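Local structure of Two-component insecticidal protein 16 kDa unit (Alcaligenes faecalis, 5V3S) at residues 22-27 and 95-100; 31-36 and 67-72; 87-92 and 140-145; 111-116 and 121-126. The protein serves as the 16 kDa, aegerolysin-family component of a binary insecticidal protein that kills corn rootworm, probably by acting with its partner at gut membranes. All coordinates share one frame; numbering follows the deposited sequence.

Contact 1 of 4, residues 22-27 and 95-100; sequences ITIFVV and LVFEYY
Phe-97 and Tyr-99, two aromatic side chains of one strand, meet Ile-24 and Ile-22 across the core of a beta sandwich. Phe-97 is the second residue of a classic beta bulge, in which Val-96 and Phe-97 both face Leu-89. CG2 of Ile-24 lies at the edge of the Phe-97 ring, near its plane and 4.4 Å from CZ of Phe-97, a loose touch. Tyr-99 is approached quite differently. Here Ile-22 comes down over one ring face, with its CD1 3.4 Å from CE2 and 3.8 Å from CZ of Tyr-99. The isoleucine arm points CG1 away from its own backbone N (chi1 -173°) and runs on extended, which carries the methyl across to the ring. The hydroxyl of Tyr-99 is hydrogen-bonded to OD2 of Asp-111. Strand 19-27 lies between strands 68-74 and 136-144 in one sheet, and strand 94-103 between strands 83-91 and 110-115 in the other.

Contact 2 of 4, residues 31-36 and 67-72; sequences FKVEGA and DSYTIA
The ring of Tyr-69 takes CG2 of Val-33 obliquely, 4.2 Å from CD2 of Tyr-69, while Ile-58 and Thr-61 also lie against this tyrosine. The pair belongs to the two-sheet beta sandwich of the aegerolysin fold, and it illustrates how such sheets meet through side chains alone: no hydrogen bond passes between the two strands, whose nearest CA atoms, those of Val-33 and Tyr-69, stand 9.5 Å apart. Tyr-69 has CG turned opposite its backbone N (chi1 172°), which extends the ring from strand 68-74 toward strand 31-38. A second flat group, the Phe-31 ring, is packed at the start of strand 31-38 on Val-26, Leu-89 and Asp-91. Helix 55-58 closes the region, since Ile-58 touches Val-33, Ala-36, Tyr-69 and Ile-71 and thereby joins both strands in one apolar cluster. Lys-32 and Glu-34, at partly exposed positions of strand 31-38, form a long salt bridge, 3.7 Å between NZ of Lys-32 and OE2 of Glu-34. Inside, Val-33 is the residue that serves both partners, each with a different methyl: CG2 goes to the tyrosine, whereas CG1 of Val-33 lies 4.4 Å from CD1 of Ile-71.

Contact 3 of 4, residues 87-92 and 140-145; sequences FSLYDG and ITVVKK
Lys-144 binds Asp-91 in a salt bridge that joins the two sheets, with NZ of Lys-144 2.8 Å from OD2 of Asp-91. The ammonium group reaches OD2 on its syn side, 23° out of the carboxylate plane, after an extended lysine chain has crossed the aspartate at about a right angle. The same OD2 is hydrogen-bonded to the hydroxyl of Tyr-121, and OD1 to Ser-29 OG, so both carboxylate oxygens are held and its rotation is restricted. For a buried acid, the adjacent positive charge and these hydrogen bonds would be expected to stabilise the ionised form. One step inward the contact becomes apolar: Leu-89 and Val-142 reach toward each other tip to tip, CD2 of Leu-89 lying 4.1 Å from CG2 of Val-142. Phe-31 packs on both of these side chains, and Phe-97 also touches Val-142. Strand 83-91 is flanked in its sheet by 31-38 and 94-103, and strand 136-144 in the facing sheet by 19-27 and 121-126.

Contact 4 of 4, residues 111-116 and 121-126; sequences DELTVK and YTVIKK
Val-115 and Val-123 form the closest apolar part of this contact, sliding past each other from opposing strands with CG2 of Val-115 3.9 Å from CB of Val-123. Leu-113 continues the packing less tightly. Its CD2 lies 4.1 Å from CB of Lys-125 and 4.3 Å from CG1 of Val-123, so the lysine contributes the base of its chain to the apolar layer. The whole contact lies near the surface, and toward Asp-111 it turns polar. Lys-125 bends at its third and fourth torsions (chi3 72°) to bring NZ 3.0 Å from OD2 of Asp-111, on the syn side and only 16° out of the carboxylate plane. OD2 also accepts the backbone N-H of Gly-129 and is hydrogen-bonded to the hydroxyl of Tyr-99, while NZ also donates to Gly-127 O. Glu-112 and Ile-124 point away at exposed positions. The axes of segments 111-115 and 121-126 approach to 8.9 Å and run antiparallel (174°), and the strands meet through side chains, as in a beta arch. Strand 110-115 pairs with 94-103 at the edge of one sheet, while strand 121-126 pairs with 136-144 at the edge of the other.

The four contacts all join the same two sheets, one holding strands 19-27, 68-74, 121-126 and 136-144, the other strands 31-38, 83-91, 94-103 and 110-115. Contacts 1 and 3 lie closest, their centres about 5 Å apart, whereas contacts 2 and 4 are about 14 Å apart toward different edges. Along the chain, contact 2 is nested within the loop closed by contact 1, contact 4 within that closed by contact 3, and contacts 1 and 3 interlock. Contacts 1, 2 and 3 thereby weave distant parts of the sequence together, while contact 4 is the local arch. Phe-31 touching Tyr-121 links even contacts 2 and 4, so packing runs on from one contact to the next.

Contact 1 of 4, residues 22-27 and 95-100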
loop_
_atom_site.group_PDB
_atom_site.type_symbol
_atom_site.label_atom_id
_atom_site.label_comp_id
_atom_site.label_asym_id
_atom_site.label_seq_id
_atom_site.Cartn_x
_atom_site.Cartn_y
_atom_site.Cartn_z
ATOM N N ILE A 22 1.113 3.990 3.184
ATOM C CA ILE A 22 -0.176 3.640 2.581
ATOM C C ILE A 22 -1.069 3.020 3.681
ATOM O O ILE A 22 -0.682 2.094 4.338
ATOM C CB ILE A 22 -0.059 2.841 1.278
ATOM C CG1 ILE A 22 -1.392 2.652 0.636
ATOM C CG2 ILE A 22 0.556 1.500 1.462
ATOM C CD1 ILE A 22 -1.310 2.423 -0.840
ATOM N N THR A 23 -2.257 3.566 3.845
ATOM C CA THR A 23 -3.135 3.080 4.901
ATOM C C THR A 23 -4.323 2.466 4.151
ATOM O O THR A 23 -4.882 3.134 3.285
ATOM C CB THR A 23 -3.533 4.226 5.863
ATOM O OG1 THR A 23 -2.390 4.682 6.529
ATOM C CG2 THR A 23 -4.478 3.728 6.879
ATOM N N ILE A 24 -4.713 1.222 4.517
ATOM C CA ILE A 24 -5.875 0.509 3.936
ATOM C C ILE A 24 -6.898 0.344 5.032
ATOM O O ILE A 24 -6.554 -0.211 6.107
ATOM C CB ILE A 24 -5.428 -0.872 3.402
ATOM C CG1 ILE A 24 -4.270 -0.693 2.440
ATOM C CG2 ILE A 24 -6.563 -1.661 2.730
ATOM C CD1 ILE A 24 -2.923 -0.957 3.043
ATOM N N PHE A 25 -8.085 0.931 4.819
ATOM C CA PHE A 25 -9.155 0.902 5.842
ATOM C C PHE A 25 -10.236 0.125 5.181
ATOM O O PHE A 25 -10.575 0.410 4.025
ATOM C CB PHE A 25 -9.706 2.337 6.137
ATOM C CG PHE A 25 -10.706 2.381 7.227
ATOM C CD1 PHE A 25 -10.313 2.507 8.526
ATOM C CD2 PHE A 25 -12.063 2.188 6.952
ATOM C CE1 PHE A 25 -11.242 2.555 9.555
ATOM C CE2 PHE A 25 -13.016 2.179 8.005
ATOM C CZ PHE A 25 -12.575 2.342 9.289
ATOM N N VAL A 26 -10.898 -0.774 5.918
ATOM C CA VAL A 26 -11.818 -1.734 5.291
ATOM C C VAL A 26 -13.111 -1.779 6.056
ATOM O O VAL A 26 -13.085 -1.523 7.246
ATOM C CB VAL A 26 -11.251 -3.163 5.210
ATOM C CG1 VAL A 26 -9.851 -3.124 4.554
ATOM C CG2 VAL A 26 -11.122 -3.782 6.570
ATOM N N VAL A 27 -14.151 -2.180 5.340
ATOM C CA VAL A 27 -15.536 -2.245 5.863
ATOM C C VAL A 27 -16.260 -3.434 5.278
ATOM O O VAL A 27 -16.214 -3.719 4.133
ATOM C CB VAL A 27 -16.311 -0.926 5.534
ATOM C CG1 VAL A 27 -17.720 -0.944 6.080
ATOM C CG2 VAL A 27 -15.568 0.321 5.936
ATOM N N LEU A 95 -9.384 -12.128 -4.956
ATOM C CA LEU A 95 -8.460 -10.974 -5.098
ATOM C C LEU A 95 -9.308 -9.690 -5.295
ATOM O O LEU A 95 -10.084 -9.611 -6.250
ATOM C CB LEU A 95 -7.559 -11.219 -6.304
ATOM C CG LEU A 95 -6.547 -10.075 -6.608
ATOM C CD1 LEU A 95 -5.612 -9.807 -5.487
ATOM C CD2 LEU A 95 -5.794 -10.494 -7.869
ATOM N N VAL A 96 -9.128 -8.682 -4.409
ATOM C CA VAL A 96 -9.875 -7.462 -4.442
ATOM C C VAL A 96 -9.100 -6.384 -5.238
ATOM O O VAL A 96 -9.683 -5.801 -6.165
ATOM C CB VAL A 96 -10.185 -7.039 -3.027
ATOM C CG1 VAL A 96 -10.874 -5.675 -2.992
ATOM C CG2 VAL A 96 -11.012 -8.179 -2.388
ATOM N N PHE A 97 -7.836 -6.171 -4.918
ATOM C CA PHE A 97 -6.950 -5.190 -5.690
ATOM C C PHE A 97 -5.482 -5.557 -5.655
ATOM O O PHE A 97 -5.021 -6.356 -4.873
ATOM C CB PHE A 97 -7.112 -3.713 -5.313
ATOM C CG PHE A 97 -6.554 -3.293 -3.949
ATOM C CD1 PHE A 97 -5.224 -3.117 -3.716
ATOM C CD2 PHE A 97 -7.417 -2.992 -2.881
ATOM C CE1 PHE A 97 -4.747 -2.670 -2.483
ATOM C CE2 PHE A 97 -6.956 -2.565 -1.675
ATOM C CZ PHE A 97 -5.594 -2.409 -1.457
ATOM N N GLU A 98 -4.782 -5.020 -6.624
ATOM C CA GLU A 98 -3.332 -5.096 -6.726
ATOM C C GLU A 98 -2.884 -3.648 -6.733
ATOM O O GLU A 98 -3.545 -2.769 -7.370
ATOM C CB GLU A 98 -2.902 -5.793 -7.994
ATOM C CG GLU A 98 -3.235 -7.296 -7.971
ATOM C CD GLU A 98 -3.165 -7.921 -9.350
ATOM O OE1 GLU A 98 -3.401 -7.264 -10.390
ATOM O OE2 GLU A 98 -2.791 -9.046 -9.371
ATOM N N TYR A 99 -1.865 -3.355 -5.898
ATOM C CA TYR A 99 -1.313 -2.024 -5.893
ATOM C C TYR A 99 0.202 -2.059 -6.234
ATOM O O TYR A 99 0.881 -3.025 -5.904
ATOM C CB TYR A 99 -1.553 -1.361 -4.531
ATOM C CG TYR A 99 -1.124 0.083 -4.513
ATOM C CD1 TYR A 99 -1.783 1.047 -5.344
ATOM C CD2 TYR A 99 -0.032 0.471 -3.749
ATOM C CE1 TYR A 99 -1.352 2.384 -5.327
ATOM C CE2 TYR A 99 0.352 1.767 -3.693
ATOM C CZ TYR A 99 -0.292 2.717 -4.501
ATOM O OH TYR A 99 0.218 3.998 -4.453
ATOM N N TYR A 100 0.707 -0.999 -6.857
ATOM C CA TYR A 100 2.146 -0.931 -7.285
ATOM C C TYR A 100 2.554 0.494 -7.290
ATOM O O TYR A 100 1.734 1.387 -7.597
ATOM C CB TYR A 100 2.346 -1.561 -8.716
ATOM C CG TYR A 100 3.673 -1.204 -9.412
ATOM C CD1 TYR A 100 4.822 -1.850 -9.059
ATOM C CD2 TYR A 100 3.777 -0.142 -10.349
ATOM C CE1 TYR A 100 6.060 -1.511 -9.567
ATOM C CE2 TYR A 100 5.017 0.183 -10.909
ATOM C CZ TYR A 100 6.158 -0.542 -10.505
ATOM O OH TYR A 100 7.391 -0.278 -10.995
#

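Contact 2 of 4, residues 31-36 and 67-72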
loop_
_atom_site.group_PDB
_atom_site.type_symbol
_atom_site.label_atom_id
_atom_site.label_comp_id
_atom_site.label_asym_id
_atom_site.label_seq_id
_atom_site.Cartn_x
_atom_site.Cartn_y
_atom_site.Cartn_z
ATOM N N PHE A 31 -10.071 -8.550 5.595
ATOM C CA PHE A 31 -9.304 -8.698 4.390
ATOM C C PHE A 31 -7.868 -9.021 4.786
ATOM O O PHE A 31 -7.506 -8.813 5.941
ATOM C CB PHE A 31 -9.285 -7.330 3.608
ATOM C CG PHE A 31 -10.638 -6.907 3.091
ATOM C CD1 PHE A 31 -11.588 -6.356 3.931
ATOM C CD2 PHE A 31 -10.944 -7.008 1.761
ATOM C CE1 PHE A 31 -12.811 -5.865 3.400
ATOM C CE2 PHE A 31 -12.154 -6.598 1.235
ATOM C CZ PHE A 31 -13.107 -6.025 2.079
ATOM N N LYS A 32 -7.116 -9.553 3.813
ATOM C CA LYS A 32 -5.772 -10.111 4.006
ATOM C C LYS A 32 -4.805 -9.493 3.007
ATOM O O LYS A 32 -5.102 -9.558 1.764
ATOM C CB LYS A 32 -5.796 -11.604 3.802
ATOM C CG LYS A 32 -4.476 -12.331 4.061
ATOM C CD LYS A 32 -4.640 -13.834 3.788
ATOM C CE LYS A 32 -5.037 -14.170 2.330
ATOM N NZ LYS A 32 -4.903 -15.640 1.955
ATOM N N VAL A 33 -3.671 -8.987 3.528
ATOM C CA VAL A 33 -2.560 -8.549 2.638
ATOM C C VAL A 33 -1.754 -9.755 2.172
ATOM O O VAL A 33 -1.344 -10.600 2.969
ATOM C CB VAL A 33 -1.681 -7.485 3.309
ATOM C CG1 VAL A 33 -0.638 -7.043 2.332
ATOM C CG2 VAL A 33 -2.496 -6.299 3.899
ATOM N N GLU A 34 -1.454 -9.861 0.867
ATOM C CA GLU A 34 -0.547 -10.909 0.412
ATOM C C GLU A 34 0.217 -10.328 -0.772
ATOM O O GLU A 34 -0.119 -9.268 -1.327
ATOM C CB GLU A 34 -1.286 -12.162 -0.052
ATOM C CG GLU A 34 -2.001 -12.944 0.960
ATOM C CD GLU A 34 -1.137 -13.668 1.953
ATOM O OE1 GLU A 34 0.074 -13.955 1.769
ATOM O OE2 GLU A 34 -1.737 -13.951 3.023
ATOM N N GLY A 35 1.269 -11.035 -1.150
ATOM C CA GLY A 35 1.978 -10.669 -2.347
ATOM C C GLY A 35 2.909 -9.438 -2.197
ATOM O O GLY A 35 3.373 -8.869 -3.213
ATOM N N ALA A 36 3.166 -8.971 -0.971
ATOM C CA ALA A 36 4.025 -7.793 -0.827
ATOM C C ALA A 36 5.466 -8.078 -1.301
ATOM O O ALA A 36 6.046 -9.121 -0.975
ATOM C CB ALA A 36 4.049 -7.313 0.643
ATOM N N ASP A 67 -11.350 -1.483 10.717
ATOM C CA ASP A 67 -9.985 -1.158 11.080
ATOM C C ASP A 67 -9.140 -0.805 9.872
ATOM O O ASP A 67 -9.494 -1.016 8.748
ATOM C CB ASP A 67 -9.295 -2.365 11.711
ATOM C CG ASP A 67 -9.763 -2.685 13.128
ATOM O OD1 ASP A 67 -10.493 -1.880 13.792
ATOM O OD2 ASP A 67 -9.369 -3.779 13.621
ATOM N N SER A 68 -7.975 -0.229 10.151
ATOM C CA SER A 68 -7.034 -0.030 9.052
ATOM C C SER A 68 -5.676 -0.696 9.389
ATOM O O SER A 68 -5.376 -1.093 10.522
ATOM C CB SER A 68 -6.804 1.437 8.792
ATOM O OG SER A 68 -6.177 2.103 9.917
ATOM N N TYR A 69 -4.836 -0.718 8.386
ATOM C CA TYR A 69 -3.417 -1.176 8.585
ATOM C C TYR A 69 -2.573 -0.337 7.629
ATOM O O TYR A 69 -3.077 0.011 6.561
ATOM C CB TYR A 69 -3.337 -2.608 8.159
ATOM C CG TYR A 69 -1.948 -3.176 8.102
ATOM C CD1 TYR A 69 -1.213 -3.461 9.279
ATOM C CD2 TYR A 69 -1.368 -3.518 6.861
ATOM C CE1 TYR A 69 0.076 -4.088 9.205
ATOM C CE2 TYR A 69 -0.108 -4.168 6.808
ATOM C CZ TYR A 69 0.613 -4.396 7.958
ATOM O OH TYR A 69 1.872 -4.976 7.874
ATOM N N THR A 70 -1.345 0.010 8.058
ATOM C CA THR A 70 -0.481 0.863 7.258
ATOM C C THR A 70 0.766 0.106 6.923
ATOM O O THR A 70 1.378 -0.574 7.813
ATOM C CB THR A 70 -0.150 2.130 8.079
ATOM O OG1 THR A 70 -1.379 2.821 8.350
ATOM C CG2 THR A 70 0.793 3.012 7.353
ATOM N N ILE A 71 1.158 0.280 5.676
ATOM C CA ILE A 71 2.421 -0.219 5.127
ATOM C C ILE A 71 3.290 1.065 4.897
ATOM O O ILE A 71 2.821 2.099 4.387
ATOM C CB ILE A 71 2.161 -0.990 3.851
ATOM C CG1 ILE A 71 1.472 -2.302 4.127
ATOM C CG2 ILE A 71 3.413 -1.217 3.041
ATOM C CD1 ILE A 71 0.824 -2.968 2.945
ATOM N N ALA A 72 4.568 0.936 5.129
ATOM C CA ALA A 72 5.444 2.103 4.946
ATOM C C ALA A 72 6.725 1.650 4.321
ATOM O O ALA A 72 7.233 0.617 4.684
ATOM C CB ALA A 72 5.727 2.715 6.282
#

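Contact 3 of 4, residues 87-92 and 140-145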
loop_
_atom_site.group_PDB
_atom_site.type_symbol
_atom_site.label_atom_id
_atom_site.label_comp_id
_atom_site.label_asym_id
_atom_site.label_seq_id
_atom_site.Cartn_x
_atom_site.Cartn_y
_atom_site.Cartn_z
ATOM N N PHE A 87 1.732 -4.805 -3.480
ATOM C CA PHE A 87 1.066 -5.798 -2.645
ATOM C C PHE A 87 -0.339 -5.945 -3.170
ATOM O O PHE A 87 -0.830 -5.097 -3.919
ATOM C CB PHE A 87 1.013 -5.431 -1.138
ATOM C CG PHE A 87 0.236 -4.182 -0.828
ATOM C CD1 PHE A 87 0.853 -2.921 -0.949
ATOM C CD2 PHE A 87 -1.162 -4.243 -0.480
ATOM C CE1 PHE A 87 0.142 -1.796 -0.700
ATOM C CE2 PHE A 87 -1.877 -3.049 -0.212
ATOM C CZ PHE A 87 -1.188 -1.837 -0.352
ATOM N N SER A 88 -1.027 -6.941 -2.660
ATOM C CA SER A 88 -2.367 -7.337 -3.077
ATOM C C SER A 88 -3.259 -7.513 -1.858
ATOM O O SER A 88 -2.809 -7.735 -0.757
ATOM C CB SER A 88 -2.396 -8.600 -3.972
ATOM O OG SER A 88 -1.566 -8.469 -5.167
ATOM N N LEU A 89 -4.541 -7.296 -2.058
ATOM C CA LEU A 89 -5.449 -7.502 -0.891
ATOM C C LEU A 89 -6.497 -8.459 -1.340
ATOM O O LEU A 89 -7.048 -8.334 -2.426
ATOM C CB LEU A 89 -6.182 -6.269 -0.506
ATOM C CG LEU A 89 -6.982 -6.276 0.779
ATOM C CD1 LEU A 89 -6.137 -6.293 1.995
ATOM C CD2 LEU A 89 -7.895 -5.089 0.821
ATOM N N TYR A 90 -6.832 -9.356 -0.449
ATOM C CA TYR A 90 -7.810 -10.406 -0.721
ATOM C C TYR A 90 -8.966 -10.324 0.306
ATOM O O TYR A 90 -8.817 -9.775 1.411
ATOM C CB TYR A 90 -7.160 -11.767 -0.557
ATOM C CG TYR A 90 -6.094 -12.025 -1.541
ATOM C CD1 TYR A 90 -4.835 -11.458 -1.370
ATOM C CD2 TYR A 90 -6.320 -12.803 -2.636
ATOM C CE1 TYR A 90 -3.834 -11.625 -2.338
ATOM C CE2 TYR A 90 -5.327 -12.973 -3.597
ATOM C CZ TYR A 90 -4.083 -12.377 -3.414
ATOM O OH TYR A 90 -3.112 -12.643 -4.398
ATOM N N ASP A 91 -10.095 -10.907 -0.069
ATOM C CA ASP A 91 -11.261 -11.104 0.848
ATOM C C ASP A 91 -11.486 -12.626 0.746
ATOM O O ASP A 91 -11.995 -13.100 -0.286
ATOM C CB ASP A 91 -12.490 -10.359 0.342
ATOM C CG ASP A 91 -13.770 -10.644 1.267
ATOM O OD1 ASP A 91 -13.541 -11.131 2.344
ATOM O OD2 ASP A 91 -14.899 -10.267 0.937
ATOM N N GLY A 92 -10.959 -13.384 1.710
ATOM C CA GLY A 92 -10.942 -14.843 1.584
ATOM C C GLY A 92 -10.028 -15.243 0.428
ATOM O O GLY A 92 -8.869 -14.783 0.325
ATOM N N ILE A 140 -6.269 4.030 0.980
ATOM C CA ILE A 140 -7.226 3.213 0.193
ATOM C C ILE A 140 -8.338 2.725 1.155
ATOM O O ILE A 140 -8.018 2.245 2.169
ATOM C CB ILE A 140 -6.546 2.026 -0.483
ATOM C CG1 ILE A 140 -5.375 2.528 -1.368
ATOM C CG2 ILE A 140 -7.585 1.195 -1.270
ATOM C CD1 ILE A 140 -4.659 1.402 -2.078
ATOM N N THR A 141 -9.573 2.959 0.798
ATOM C CA THR A 141 -10.757 2.447 1.418
ATOM C C THR A 141 -11.280 1.303 0.562
ATOM O O THR A 141 -11.293 1.294 -0.703
ATOM C CB THR A 141 -11.817 3.557 1.729
ATOM O OG1 THR A 141 -12.145 4.285 0.494
ATOM C CG2 THR A 141 -11.260 4.599 2.769
ATOM N N VAL A 142 -11.782 0.294 1.283
ATOM C CA VAL A 142 -12.320 -0.816 0.666
ATOM C C VAL A 142 -13.654 -1.138 1.409
ATOM O O VAL A 142 -13.638 -1.294 2.573
ATOM C CB VAL A 142 -11.373 -1.983 0.732
ATOM C CG1 VAL A 142 -12.004 -3.087 -0.055
ATOM C CG2 VAL A 142 -9.956 -1.647 0.149
ATOM N N VAL A 143 -14.736 -1.152 0.683
ATOM C CA VAL A 143 -16.063 -1.433 1.231
ATOM C C VAL A 143 -16.613 -2.601 0.471
ATOM O O VAL A 143 -16.819 -2.513 -0.731
ATOM C CB VAL A 143 -17.036 -0.220 1.096
ATOM C CG1 VAL A 143 -18.426 -0.599 1.632
ATOM C CG2 VAL A 143 -16.491 0.969 1.849
ATOM N N LYS A 144 -16.823 -3.739 1.149
ATOM C CA LYS A 144 -17.600 -4.870 0.532
ATOM C C LYS A 144 -19.068 -4.425 0.474
ATOM O O LYS A 144 -19.649 -4.128 1.549
ATOM C CB LYS A 144 -17.476 -6.138 1.343
ATOM C CG LYS A 144 -18.082 -7.375 0.685
ATOM C CD LYS A 144 -17.938 -8.626 1.509
ATOM C CE LYS A 144 -18.183 -9.950 0.729
ATOM N NZ LYS A 144 -17.496 -11.109 1.453
ATOM N N LYS A 145 -19.641 -4.423 -0.727
ATOM C CA LYS A 145 -20.964 -3.909 -0.942
ATOM C C LYS A 145 -21.967 -4.787 -0.193
ATOM O O LYS A 145 -21.779 -6.004 -0.105
ATOM C CB LYS A 145 -21.274 -3.849 -2.423
ATOM C CG LYS A 145 -20.523 -2.756 -3.154
ATOM C CD LYS A 145 -20.912 -2.867 -4.620
ATOM C CE LYS A 145 -20.248 -1.868 -5.545
ATOM N NZ LYS A 145 -20.722 -2.217 -6.933
#

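Contact 4 of 4, residues 111-116 and 121-126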
loop_
_atom_site.group_PDB
_atom_site.type_symbol
_atom_site.label_atom_id
_atom_site.label_comp_id
_atom_site.label_asym_id
_atom_site.label_seq_id
_atom_site.Cartn_x
_atom_site.Cartn_y
_atom_site.Cartn_z
ATOM N N ASP A 111 2.283 5.357 -9.737
ATOM C CA ASP A 111 1.654 4.157 -9.106
ATOM C C ASP A 111 0.563 3.595 -9.957
ATOM O O ASP A 111 0.288 4.064 -11.085
ATOM C CB ASP A 111 1.210 4.539 -7.698
ATOM C CG ASP A 111 -0.072 5.410 -7.667
ATOM O OD1 ASP A 111 -0.709 5.689 -8.777
ATOM O OD2 ASP A 111 -0.405 5.776 -6.499
ATOM N N GLU A 112 -0.088 2.560 -9.463
ATOM C CA GLU A 112 -1.140 1.946 -10.239
ATOM C C GLU A 112 -1.891 1.079 -9.292
ATOM O O GLU A 112 -1.271 0.296 -8.592
ATOM C CB GLU A 112 -0.576 1.070 -11.330
ATOM C CG GLU A 112 -1.606 0.209 -12.034
ATOM C CD GLU A 112 -2.183 0.874 -13.230
ATOM O OE1 GLU A 112 -2.242 2.125 -13.254
ATOM O OE2 GLU A 112 -2.558 0.132 -14.155
ATOM N N LEU A 113 -3.195 1.283 -9.282
ATOM C CA LEU A 113 -4.171 0.477 -8.470
ATOM C C LEU A 113 -5.098 -0.227 -9.398
ATOM O O LEU A 113 -5.851 0.400 -10.150
ATOM C CB LEU A 113 -4.986 1.373 -7.574
ATOM C CG LEU A 113 -6.178 0.668 -6.928
ATOM C CD1 LEU A 113 -5.640 -0.237 -5.807
ATOM C CD2 LEU A 113 -7.126 1.661 -6.400
ATOM N N THR A 114 -5.004 -1.543 -9.414
ATOM C CA THR A 114 -5.788 -2.402 -10.229
ATOM C C THR A 114 -6.898 -3.029 -9.383
ATOM O O THR A 114 -6.614 -3.945 -8.596
ATOM C CB THR A 114 -4.885 -3.529 -10.840
ATOM O OG1 THR A 114 -3.677 -2.983 -11.478
ATOM C CG2 THR A 114 -5.634 -4.352 -11.892
ATOM N N VAL A 115 -8.166 -2.632 -9.622
ATOM C CA VAL A 115 -9.245 -3.226 -8.852
ATOM C C VAL A 115 -9.748 -4.424 -9.619
ATOM O O VAL A 115 -10.105 -4.343 -10.835
ATOM C CB VAL A 115 -10.401 -2.224 -8.591
ATOM C CG1 VAL A 115 -11.557 -2.934 -7.833
ATOM C CG2 VAL A 115 -9.877 -1.021 -7.872
ATOM N N LYS A 116 -9.831 -5.533 -8.928
ATOM C CA LYS A 116 -10.103 -6.813 -9.599
ATOM C C LYS A 116 -11.573 -7.221 -9.506
ATOM O O LYS A 116 -12.037 -8.022 -10.305
ATOM C CB LYS A 116 -9.166 -7.908 -9.043
ATOM C CG LYS A 116 -7.699 -7.594 -9.428
ATOM C CD LYS A 116 -7.539 -7.832 -10.918
ATOM C CE LYS A 116 -7.250 -9.275 -11.256
ATOM N NZ LYS A 116 -6.920 -9.447 -12.723
ATOM N N TYR A 121 -17.050 -4.784 -4.538
ATOM C CA TYR A 121 -16.268 -3.913 -3.680
ATOM C C TYR A 121 -16.157 -2.479 -4.261
ATOM O O TYR A 121 -16.141 -2.285 -5.471
ATOM C CB TYR A 121 -14.891 -4.486 -3.468
ATOM C CG TYR A 121 -14.920 -5.898 -2.944
ATOM C CD1 TYR A 121 -14.904 -6.162 -1.580
ATOM C CD2 TYR A 121 -14.898 -6.945 -3.819
ATOM C CE1 TYR A 121 -14.847 -7.478 -1.090
ATOM C CE2 TYR A 121 -14.937 -8.223 -3.370
ATOM C CZ TYR A 121 -14.943 -8.479 -2.034
ATOM O OH TYR A 121 -14.977 -9.781 -1.634
ATOM N N THR A 122 -16.290 -1.517 -3.407
ATOM C CA THR A 122 -15.925 -0.168 -3.706
ATOM C C THR A 122 -14.517 0.063 -3.169
ATOM O O THR A 122 -14.237 0.023 -2.003
ATOM C CB THR A 122 -16.925 0.855 -3.179
ATOM O OG1 THR A 122 -18.242 0.495 -3.640
ATOM C CG2 THR A 122 -16.601 2.249 -3.735
ATOM N N VAL A 123 -13.619 0.355 -4.101
ATOM C CA VAL A 123 -12.256 0.583 -3.725
ATOM C C VAL A 123 -11.809 1.951 -4.209
ATOM O O VAL A 123 -11.827 2.182 -5.412
ATOM C CB VAL A 123 -11.364 -0.499 -4.296
ATOM C CG1 VAL A 123 -9.952 -0.296 -3.870
ATOM C CG2 VAL A 123 -11.722 -1.849 -3.792
ATOM N N ILE A 124 -11.412 2.810 -3.291
ATOM C CA ILE A 124 -11.028 4.238 -3.579
ATOM C C ILE A 124 -9.658 4.628 -3.010
ATOM O O ILE A 124 -9.444 4.487 -1.788
ATOM C CB ILE A 124 -12.070 5.242 -3.120
ATOM C CG1 ILE A 124 -13.489 4.957 -3.678
ATOM C CG2 ILE A 124 -11.585 6.677 -3.535
ATOM C CD1 ILE A 124 -13.698 5.299 -5.122
ATOM N N LYS A 125 -8.764 5.145 -3.905
ATOM C CA LYS A 125 -7.492 5.693 -3.434
ATOM C C LYS A 125 -7.440 7.269 -3.425
ATOM O O LYS A 125 -7.948 7.926 -4.352
ATOM C CB LYS A 125 -6.395 5.132 -4.306
ATOM C CG LYS A 125 -4.999 5.616 -3.955
ATOM C CD LYS A 125 -3.968 4.914 -4.824
ATOM C CE LYS A 125 -4.053 5.447 -6.262
ATOM N NZ LYS A 125 -3.249 6.674 -6.579
ATOM N N LYS A 126 -6.838 7.821 -2.387
ATOM C CA LYS A 126 -6.568 9.253 -2.240
ATOM C C LYS A 126 -5.076 9.358 -2.051
ATOM O O LYS A 126 -4.441 8.496 -1.438
ATOM C CB LYS A 126 -7.305 9.862 -1.036
ATOM C CG LYS A 126 -8.851 9.677 -1.025
ATOM C CD LYS A 126 -9.667 10.765 -1.764
ATOM C CE LYS A 126 -11.132 10.295 -2.051
ATOM N NZ LYS A 126 -11.677 11.015 -3.246
#